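Local coordinates for STIL N-terminal domain-containing protein (Trichoplax adhaerens, PDB 5OI9), which probably supports centriole assembly, its N-terminal STIL domain likely offering a docking surface for the centrosomal partner CEP85, at residues 204-209 with 299-304; 231-236 with 241-246; 257-262 with 277-282. All coordinates share one frame; numbering follows the deposited sequence.

Interaction 1: 204-209 with 299-304; sequences VSIVPT and VLYTQT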
loop_
_atom_site.group_PDB
_atom_site.type_symbol
_atom_site.label_atom_id
_atom_site.label_comp_id
_atom_site.label_asym_id
_atom_site.label_seq_id
_atom_site.Cartn_x
_atom_site.Cartn_y
_atom_site.Cartn_z
ATOM N N VAL A 204 -3.169 -27.106 11.497
ATOM C CA VAL A 204 -4.371 -27.694 10.920
ATOM C C VAL A 204 -3.975 -28.497 9.688
ATOM O O VAL A 204 -3.074 -28.102 8.941
ATOM C CB VAL A 204 -5.413 -26.611 10.565
ATOM C CG1 VAL A 204 -6.685 -27.243 10.033
ATOM C CG2 VAL A 204 -5.712 -25.749 11.783
ATOM N N SER A 205 -4.646 -29.627 9.487
ATOM C CA SER A 205 -4.343 -30.506 8.366
ATOM C C SER A 205 -4.636 -29.821 7.035
ATOM O O SER A 205 -5.683 -29.193 6.854
ATOM C CB SER A 205 -5.155 -31.797 8.476
ATOM O OG SER A 205 -5.042 -32.566 7.293
ATOM N N ILE A 206 -3.704 -29.955 6.096
ATOM C CA ILE A 206 -3.835 -29.404 4.754
ATOM C C ILE A 206 -3.836 -30.557 3.761
ATOM O O ILE A 206 -2.953 -31.422 3.810
ATOM C CB ILE A 206 -2.703 -28.411 4.429
ATOM C CG1 ILE A 206 -2.725 -27.231 5.406
ATOM C CG2 ILE A 206 -2.815 -27.922 2.992
ATOM C CD1 ILE A 206 -1.540 -26.306 5.266
ATOM N N VAL A 207 -4.823 -30.569 2.870
ATOM C CA VAL A 207 -4.855 -31.572 1.799
ATOM C C VAL A 207 -3.588 -31.446 0.960
ATOM O O VAL A 207 -3.271 -30.339 0.480
ATOM C CB VAL A 207 -6.111 -31.389 0.929
ATOM C CG1 VAL A 207 -6.232 -32.517 -0.084
ATOM C CG2 VAL A 207 -7.354 -31.309 1.800
ATOM N N PRO A 208 -2.829 -32.524 0.753
ATOM C CA PRO A 208 -1.520 -32.418 0.080
ATOM C C PRO A 208 -1.633 -32.303 -1.439
ATOM O O PRO A 208 -1.127 -33.136 -2.196
ATOM C CB PRO A 208 -0.823 -33.711 0.523
ATOM C CG PRO A 208 -1.935 -34.683 0.700
ATOM C CD PRO A 208 -3.104 -33.893 1.224
ATOM N N THR A 209 -2.293 -31.244 -1.898
ATOM C CA THR A 209 -2.324 -30.941 -3.322
ATOM C C THR A 209 -0.950 -30.451 -3.783
ATOM O O THR A 209 -0.026 -30.251 -2.988
ATOM C CB THR A 209 -3.398 -29.898 -3.626
ATOM O OG1 THR A 209 -3.094 -28.682 -2.931
ATOM C CG2 THR A 209 -4.765 -30.396 -3.187
ATOM N N VAL A 299 -2.433 -19.348 6.937
ATOM C CA VAL A 299 -1.356 -20.323 6.825
ATOM C C VAL A 299 -0.139 -19.565 6.319
ATOM O O VAL A 299 -0.098 -19.138 5.161
ATOM C CB VAL A 299 -1.733 -21.486 5.897
ATOM C CG1 VAL A 299 -0.620 -22.514 5.856
ATOM C CG2 VAL A 299 -3.034 -22.128 6.358
ATOM N N LEU A 300 0.846 -19.372 7.192
ATOM C CA LEU A 300 1.970 -18.480 6.929
ATOM C C LEU A 300 3.220 -19.308 6.664
ATOM O O LEU A 300 3.762 -19.935 7.580
ATOM C CB LEU A 300 2.181 -17.527 8.104
ATOM C CG LEU A 300 3.146 -16.364 7.871
ATOM C CD1 LEU A 300 2.677 -15.509 6.703
ATOM C CD2 LEU A 300 3.277 -15.527 9.132
ATOM N N TYR A 301 3.684 -19.294 5.416
ATOM C CA TYR A 301 4.927 -19.961 5.029
ATOM C C TYR A 301 6.060 -18.948 5.121
ATOM O O TYR A 301 6.335 -18.205 4.179
ATOM C CB TYR A 301 4.813 -20.542 3.625
ATOM C CG TYR A 301 3.780 -21.634 3.502
ATOM C CD1 TYR A 301 4.113 -22.960 3.746
ATOM C CD2 TYR A 301 2.469 -21.340 3.143
ATOM C CE1 TYR A 301 3.171 -23.964 3.637
ATOM C CE2 TYR A 301 1.522 -22.337 3.031
ATOM C CZ TYR A 301 1.878 -23.647 3.281
ATOM O OH TYR A 301 0.939 -24.645 3.172
ATOM N N THR A 302 6.727 -18.912 6.270
ATOM C CA THR A 302 7.841 -17.990 6.424
ATOM C C THR A 302 9.093 -18.545 5.749
ATOM O O THR A 302 9.249 -19.755 5.553
ATOM C CB THR A 302 8.128 -17.708 7.901
ATOM O OG1 THR A 302 8.656 -18.883 8.528
ATOM C CG2 THR A 302 6.857 -17.277 8.618
ATOM N N GLN A 303 9.993 -17.632 5.390
ATOM C CA GLN A 303 11.244 -17.995 4.737
ATOM C C GLN A 303 12.282 -18.544 5.705
ATOM O O GLN A 303 13.301 -19.078 5.253
ATOM C CB GLN A 303 11.830 -16.782 4.008
ATOM C CG GLN A 303 10.962 -16.236 2.890
ATOM C CD GLN A 303 11.449 -14.891 2.384
ATOM O OE1 GLN A 303 11.959 -14.076 3.153
ATOM N NE2 GLN A 303 11.297 -14.654 1.087
ATOM N N THR A 304 12.053 -18.433 7.012
ATOM C CA THR A 304 13.046 -18.812 8.005
ATOM C C THR A 304 12.707 -20.099 8.745
ATOM O O THR A 304 13.475 -20.509 9.621
ATOM C CB THR A 304 13.238 -17.674 9.018
ATOM O OG1 THR A 304 11.990 -17.379 9.661
ATOM C CG2 THR A 304 13.747 -16.418 8.318
#

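Interaction 2: 231-236 with 241-246; sequences GYVAIN and LLLVLD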
loop_
_atom_site.group_PDB
_atom_site.type_symbol
_atom_site.label_atom_id
_atom_site.label_comp_id
_atom_site.label_asym_id
_atom_site.label_seq_id
_atom_site.Cartn_x
_atom_site.Cartn_y
_atom_site.Cartn_z
ATOM N N GLY A 231 -2.564 -16.546 -1.471
ATOM C CA GLY A 231 -3.743 -17.147 -2.047
ATOM C C GLY A 231 -4.820 -17.278 -0.997
ATOM O O GLY A 231 -4.800 -16.568 0.013
ATOM N N TYR A 232 -5.756 -18.192 -1.210
ATOM C CA TYR A 232 -6.893 -18.324 -0.318
ATOM C C TYR A 232 -7.039 -19.777 0.110
ATOM O O TYR A 232 -6.497 -20.692 -0.518
ATOM C CB TYR A 232 -8.162 -17.777 -0.990
ATOM C CG TYR A 232 -7.980 -16.324 -1.374
ATOM C CD1 TYR A 232 -8.218 -15.311 -0.456
ATOM C CD2 TYR A 232 -7.513 -15.969 -2.633
ATOM C CE1 TYR A 232 -8.025 -13.982 -0.789
ATOM C CE2 TYR A 232 -7.317 -14.643 -2.978
ATOM C CZ TYR A 232 -7.577 -13.652 -2.051
ATOM O OH TYR A 232 -7.382 -12.326 -2.383
ATOM N N VAL A 233 -7.753 -19.972 1.215
ATOM C CA VAL A 233 -7.885 -21.276 1.852
ATOM C C VAL A 233 -9.346 -21.691 1.789
ATOM O O VAL A 233 -10.224 -20.988 2.303
ATOM C CB VAL A 233 -7.387 -21.256 3.306
ATOM C CG1 VAL A 233 -7.558 -22.632 3.939
ATOM C CG2 VAL A 233 -5.937 -20.809 3.365
ATOM N N ALA A 234 -9.600 -22.831 1.161
ATOM C CA ALA A 234 -10.919 -23.435 1.126
ATOM C C ALA A 234 -10.946 -24.621 2.087
ATOM O O ALA A 234 -9.932 -24.995 2.683
ATOM C CB ALA A 234 -11.278 -23.847 -0.302
ATOM N N ILE A 235 -12.119 -25.222 2.243
ATOM C CA ILE A 235 -12.307 -26.318 3.187
ATOM C C ILE A 235 -13.279 -27.318 2.577
ATOM O O ILE A 235 -14.211 -26.935 1.862
ATOM C CB ILE A 235 -12.796 -25.798 4.558
ATOM C CG1 ILE A 235 -12.789 -26.911 5.608
ATOM C CG2 ILE A 235 -14.180 -25.175 4.444
ATOM C CD1 ILE A 235 -13.016 -26.408 7.022
ATOM N N ASN A 236 -13.047 -28.604 2.837
ATOM C CA ASN A 236 -13.862 -29.679 2.289
ATOM C C ASN A 236 -14.733 -30.298 3.381
ATOM O O ASN A 236 -14.764 -29.839 4.527
ATOM C CB ASN A 236 -12.984 -30.739 1.613
ATOM C CG ASN A 236 -11.981 -31.374 2.563
ATOM O OD1 ASN A 236 -12.029 -31.173 3.777
ATOM N ND2 ASN A 236 -11.062 -32.154 2.006
ATOM N N LEU A 241 -8.175 -28.294 5.017
ATOM C CA LEU A 241 -7.895 -27.061 4.297
ATOM C C LEU A 241 -7.383 -27.354 2.894
ATOM O O LEU A 241 -6.535 -28.229 2.697
ATOM C CB LEU A 241 -6.868 -26.219 5.057
ATOM C CG LEU A 241 -7.184 -25.898 6.517
ATOM C CD1 LEU A 241 -6.120 -24.984 7.106
ATOM C CD2 LEU A 241 -8.567 -25.274 6.646
ATOM N N LEU A 242 -7.899 -26.605 1.923
ATOM C CA LEU A 242 -7.454 -26.675 0.537
ATOM C C LEU A 242 -6.893 -25.316 0.146
ATOM O O LEU A 242 -7.576 -24.297 0.294
ATOM C CB LEU A 242 -8.604 -27.071 -0.393
ATOM C CG LEU A 242 -8.861 -28.565 -0.584
ATOM C CD1 LEU A 242 -10.191 -28.803 -1.285
ATOM C CD2 LEU A 242 -7.727 -29.178 -1.384
ATOM N N LEU A 243 -5.660 -25.302 -0.350
ATOM C CA LEU A 243 -5.017 -24.062 -0.761
ATOM C C LEU A 243 -5.378 -23.745 -2.204
ATOM O O LEU A 243 -5.422 -24.636 -3.057
ATOM C CB LEU A 243 -3.499 -24.156 -0.604
ATOM C CG LEU A 243 -2.973 -24.547 0.781
ATOM C CD1 LEU A 243 -1.482 -24.271 0.876
ATOM C CD2 LEU A 243 -3.725 -23.828 1.891
ATOM N N VAL A 244 -5.640 -22.468 -2.472
ATOM C CA VAL A 244 -6.128 -22.018 -3.769
ATOM C C VAL A 244 -5.261 -20.866 -4.255
ATOM O O VAL A 244 -4.874 -19.992 -3.471
ATOM C CB VAL A 244 -7.611 -21.588 -3.694
ATOM C CG1 VAL A 244 -8.149 -21.291 -5.077
ATOM C CG2 VAL A 244 -8.454 -22.662 -3.014
ATOM N N LEU A 245 -4.954 -20.867 -5.551
ATOM C CA LEU A 245 -4.236 -19.755 -6.156
ATOM C C LEU A 245 -5.112 -18.507 -6.187
ATOM O O LEU A 245 -6.341 -18.586 -6.267
ATOM C CB LEU A 245 -3.794 -20.117 -7.573
ATOM C CG LEU A 245 -2.807 -21.276 -7.700
ATOM C CD1 LEU A 245 -2.533 -21.587 -9.163
ATOM C CD2 LEU A 245 -1.516 -20.948 -6.967
ATOM N N ASP A 246 -4.466 -17.336 -6.134
ATOM C CA ASP A 246 -5.215 -16.083 -6.137
ATOM C C ASP A 246 -5.848 -15.775 -7.490
ATOM O O ASP A 246 -6.601 -14.802 -7.594
ATOM C CB ASP A 246 -4.320 -14.916 -5.697
ATOM C CG ASP A 246 -3.140 -14.673 -6.636
ATOM O OD1 ASP A 246 -3.025 -15.361 -7.672
ATOM O OD2 ASP A 246 -2.317 -13.779 -6.326
#

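Interaction 3: 257-262 with 277-282; sequences VGIWVD and MRYLYS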
loop_
_atom_site.group_PDB
_atom_site.type_symbol
_atom_site.label_atom_id
_atom_site.label_comp_id
_atom_site.label_asym_id
_atom_site.label_seq_id
_atom_site.Cartn_x
_atom_site.Cartn_y
_atom_site.Cartn_z
ATOM N N VAL A 257 -12.220 -19.859 4.011
ATOM C CA VAL A 257 -12.061 -19.716 5.452
ATOM C C VAL A 257 -10.835 -18.903 5.832
ATOM O O VAL A 257 -10.552 -18.754 7.024
ATOM C CB VAL A 257 -12.020 -21.090 6.152
ATOM C CG1 VAL A 257 -13.372 -21.783 6.049
ATOM C CG2 VAL A 257 -10.915 -21.954 5.549
ATOM N N GLY A 258 -10.093 -18.382 4.863
ATOM C CA GLY A 258 -8.909 -17.609 5.186
ATOM C C GLY A 258 -7.976 -17.522 3.991
ATOM O O GLY A 258 -8.401 -17.626 2.842
ATOM N N ILE A 259 -6.694 -17.325 4.301
ATOM C CA ILE A 259 -5.670 -17.034 3.305
ATOM C C ILE A 259 -4.395 -17.788 3.654
ATOM O O ILE A 259 -4.208 -18.260 4.777
ATOM C CB ILE A 259 -5.359 -15.524 3.211
ATOM C CG1 ILE A 259 -4.816 -15.018 4.551
ATOM C CG2 ILE A 259 -6.589 -14.739 2.796
ATOM C CD1 ILE A 259 -4.400 -13.553 4.541
ATOM N N TRP A 260 -3.512 -17.897 2.664
ATOM C CA TRP A 260 -2.140 -18.322 2.889
ATOM C C TRP A 260 -1.201 -17.270 2.318
ATOM O O TRP A 260 -1.526 -16.592 1.337
ATOM C CB TRP A 260 -1.848 -19.705 2.274
ATOM C CG TRP A 260 -2.001 -19.790 0.787
ATOM C CD1 TRP A 260 -3.104 -20.210 0.097
ATOM C CD2 TRP A 260 -1.011 -19.471 -0.198
ATOM N NE1 TRP A 260 -2.863 -20.164 -1.255
ATOM C CE2 TRP A 260 -1.586 -19.712 -1.463
ATOM C CE3 TRP A 260 0.304 -18.999 -0.135
ATOM C CZ2 TRP A 260 -0.894 -19.495 -2.653
ATOM C CZ3 TRP A 260 0.990 -18.779 -1.319
ATOM C CH2 TRP A 260 0.390 -19.030 -2.560
ATOM N N VAL A 261 -0.043 -17.114 2.957
ATOM C CA VAL A 261 0.951 -16.125 2.556
ATOM C C VAL A 261 2.324 -16.785 2.559
ATOM O O VAL A 261 2.656 -17.547 3.474
ATOM C CB VAL A 261 0.933 -14.885 3.478
ATOM C CG1 VAL A 261 2.089 -13.945 3.143
ATOM C CG2 VAL A 261 -0.397 -14.151 3.359
ATOM N N ASP A 262 3.119 -16.490 1.533
ATOM C CA ASP A 262 4.448 -17.056 1.362
ATOM C C ASP A 262 5.451 -15.935 1.117
ATOM O O ASP A 262 5.107 -14.876 0.586
ATOM C CB ASP A 262 4.465 -18.053 0.189
ATOM C CG ASP A 262 5.828 -18.673 -0.041
ATOM O OD1 ASP A 262 6.622 -18.753 0.919
ATOM O OD2 ASP A 262 6.107 -19.074 -1.192
HETATM N N MSE A 277 -6.417 -7.622 4.820
HETATM C CA MSE A 277 -7.322 -6.545 4.427
HETATM C C MSE A 277 -8.025 -6.863 3.121
HETATM O O MSE A 277 -9.237 -6.684 2.986
HETATM C CB MSE A 277 -6.558 -5.227 4.293
HETATM C CG MSE A 277 -6.041 -4.701 5.611
HETATM SE SE MSE A 277 -7.485 -4.316 6.853
HETATM C CE MSE A 277 -8.036 -2.619 6.084
ATOM N N ARG A 278 -7.238 -7.338 2.156
ATOM C CA ARG A 278 -7.788 -7.706 0.858
ATOM C C ARG A 278 -8.852 -8.789 0.994
ATOM O O ARG A 278 -9.900 -8.726 0.340
ATOM C CB ARG A 278 -6.660 -8.166 -0.059
ATOM C CG ARG A 278 -7.115 -8.571 -1.433
ATOM C CD ARG A 278 -7.630 -7.382 -2.229
ATOM N NE ARG A 278 -8.119 -7.829 -3.526
ATOM C CZ ARG A 278 -7.335 -8.057 -4.573
ATOM N NH1 ARG A 278 -6.026 -7.867 -4.475
ATOM N NH2 ARG A 278 -7.860 -8.472 -5.718
ATOM N N TYR A 279 -8.602 -9.792 1.841
ATOM C CA TYR A 279 -9.592 -10.844 2.061
ATOM C C TYR A 279 -10.849 -10.290 2.724
ATOM O O TYR A 279 -11.970 -10.639 2.335
ATOM C CB TYR A 279 -8.982 -11.963 2.907
ATOM C CG TYR A 279 -9.928 -13.099 3.232
ATOM C CD1 TYR A 279 -10.290 -14.030 2.264
ATOM C CD2 TYR A 279 -10.445 -13.252 4.513
ATOM C CE1 TYR A 279 -11.148 -15.075 2.559
ATOM C CE2 TYR A 279 -11.302 -14.296 4.819
ATOM C CZ TYR A 279 -11.653 -15.203 3.839
ATOM O OH TYR A 279 -12.510 -16.239 4.140
ATOM N N LEU A 280 -10.682 -9.419 3.720
ATOM C CA LEU A 280 -11.837 -8.872 4.426
ATOM C C LEU A 280 -12.664 -7.956 3.531
ATOM O O LEU A 280 -13.899 -7.961 3.601
ATOM C CB LEU A 280 -11.383 -8.115 5.672
ATOM C CG LEU A 280 -10.778 -8.965 6.784
ATOM C CD1 LEU A 280 -10.441 -8.107 7.985
ATOM C CD2 LEU A 280 -11.738 -10.076 7.163
ATOM N N TYR A 281 -12.004 -7.162 2.686
ATOM C CA TYR A 281 -12.715 -6.156 1.903
ATOM C C TYR A 281 -13.346 -6.721 0.638
ATOM O O TYR A 281 -14.384 -6.214 0.197
ATOM C CB TYR A 281 -11.767 -5.018 1.526
ATOM C CG TYR A 281 -11.813 -3.847 2.476
ATOM C CD1 TYR A 281 -12.781 -2.861 2.345
ATOM C CD2 TYR A 281 -10.889 -3.723 3.502
ATOM C CE1 TYR A 281 -12.830 -1.786 3.211
ATOM C CE2 TYR A 281 -10.930 -2.652 4.370
ATOM C CZ TYR A 281 -11.898 -1.687 4.221
ATOM O OH TYR A 281 -11.935 -0.620 5.089
ATOM N N SER A 282 -12.744 -7.750 0.043
ATOM C CA SER A 282 -13.128 -8.173 -1.299
ATOM C C SER A 282 -14.594 -8.578 -1.363
ATOM O O SER A 282 -15.058 -9.419 -0.590
ATOM C CB SER A 282 -12.248 -9.333 -1.760
ATOM O OG SER A 282 -12.617 -9.752 -3.065
#

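Interaction 1: 204-209 with 299-304
I206 reaches V299 and Y301 with an outstretched branch: CG1 stands beside the backbone N, anti to the carbonyl carbon (chi1 -61°), and chi2 near 173° extends the chain so that CD1 is its leading atom. V299 turns CG1 anti to its own N (chi1 -177°). The contact sets I206 of the loop leading from strand 196-200 to helix 210-216 against one face of a mixed beta sheet, over strand 296-302, while S205 and V207 bond through their backbones to L241. V299 and Y301, two residues apart on that strand, both reach I206, the tyrosine only with its hydroxyl end. CD1 lies 3.9 Å from V299 CG1, an apolar contact in which the two side chains slide past each other in opposite directions. Y301 comes from the opposite direction, and I206 CD1 meets its OH at 3.6 Å from above the ring plane, on the side where V299 CG1 lies, a van der Waals touch. F310 of the next strand packs on both I206 and V299, and L243 lies against Y301. Beyond I206 the loop tightens into an inverse gamma turn centred on P208, closed by T209 N to V207 O at 2.7 Å, with T209 the N-cap of helix 210-216. Within the strand, V299 CG1 rests 3.6 Å from Y301 CE2, above the plane of the tyrosine ring and outside its rim.

Interaction 2: 231-236 with 241-246
V244 O is gripped from several directions: Y232 N bonds to it at 3.0 Å, W260 NE1 gives it a second hydrogen bond, and G231 CA adds a CH...O contact. G231 has no side chain, which leaves room for that close approach. The return bond, V244 N to Y232 O, runs nearly along the C=O axis. At the next hydrogen-bonded pair, A234 N meets L242 O at 2.6 Å in the carbonyl plane, whereas L242 N comes to A234 O from 48° above the A234 carbonyl plane. These four bonds stitch an antiparallel beta hairpin, strands 229-235 and 241-245; the N-to-C directions of segments 231-235 and 241-245 are 145° apart, and in the connection N236 OD1 is bonded to N240 N. On one face A234 CB lies 4.1 Å from V244 CG2, with Y232 and L242 on the same side. On the other, V233 spreads its two methyls: CG1, anti to the backbone N (chi1 179°), reaches L241 CB at 3.8 Å, and CG2 lies beside L243 CD2 at 4.0 Å. L243 carries this apolar face on to helix 210-216. Past the strand end, Y232 CE2 touches D246 CB at 4.1 Å, while the D246 carboxylate bonds S159 OG.

Interaction 3: 257-262 with 277-282
Y279 leaves its helix toward I259, and its CB is the first atom to touch, 3.7 Å from I259 CG2. CG lies anti to the backbone N (chi1 179°), which swings the ring down over the strand, and CG too is within 3.7 Å of that I259 methyl. Further out the ring passes from side chain to backbone: CE1 is 3.8 Å from G258 O, and CZ sits 3.7 Å from G258 N. G258 CA lies over one face, 4.3 Å from the ring centroid and 25° off the normal, a CH-pi contact in which the glycine offers its bare CA to the aromatic. At the tip, OH comes 3.3 Å from G258 N, but the angle is too poor for a bond; the hydroxyl is hydrogen-bonded to R290 O instead. The helix belongs to a beta-alpha-beta crossover, strand 256-264, helix 270-281, strand 296-302, and the axes of 277-281 and 257-262 come within 9.0 Å. F296 of the last strand meets the same ring with planes at about 45°. Replacing Y279 by an alanine would probably open a gap above G258 and leave R290 O without its hydroxyl partner. The chemistry is therefore divided: between these segments the ring holds by dispersion and CH-pi contact alone, and its buried polar end is satisfied by the loop before strand 296-302.

Overall arrangement
All three contacts gather on one seven-strand mixed sheet. Interactions 2 and 3 have centres about 10 Å apart and share a seam where V233 O accepts from V257 N at 2.9 Å, joining the hairpin to strand 256-264. That strand is bonded on its other side to strand 296-302, with V261 N 3.0 Å from V299 O, and this leads to interaction 1, about 15 Å from interaction 3 between centres. The loop 204-209 also follows the outermost strand of interaction 2, V207 N lying 2.9 Å from L241 O. I206 and Y279 reach opposite faces of the sheet, and both other contacts are nested in the chain between the segments of interaction 1.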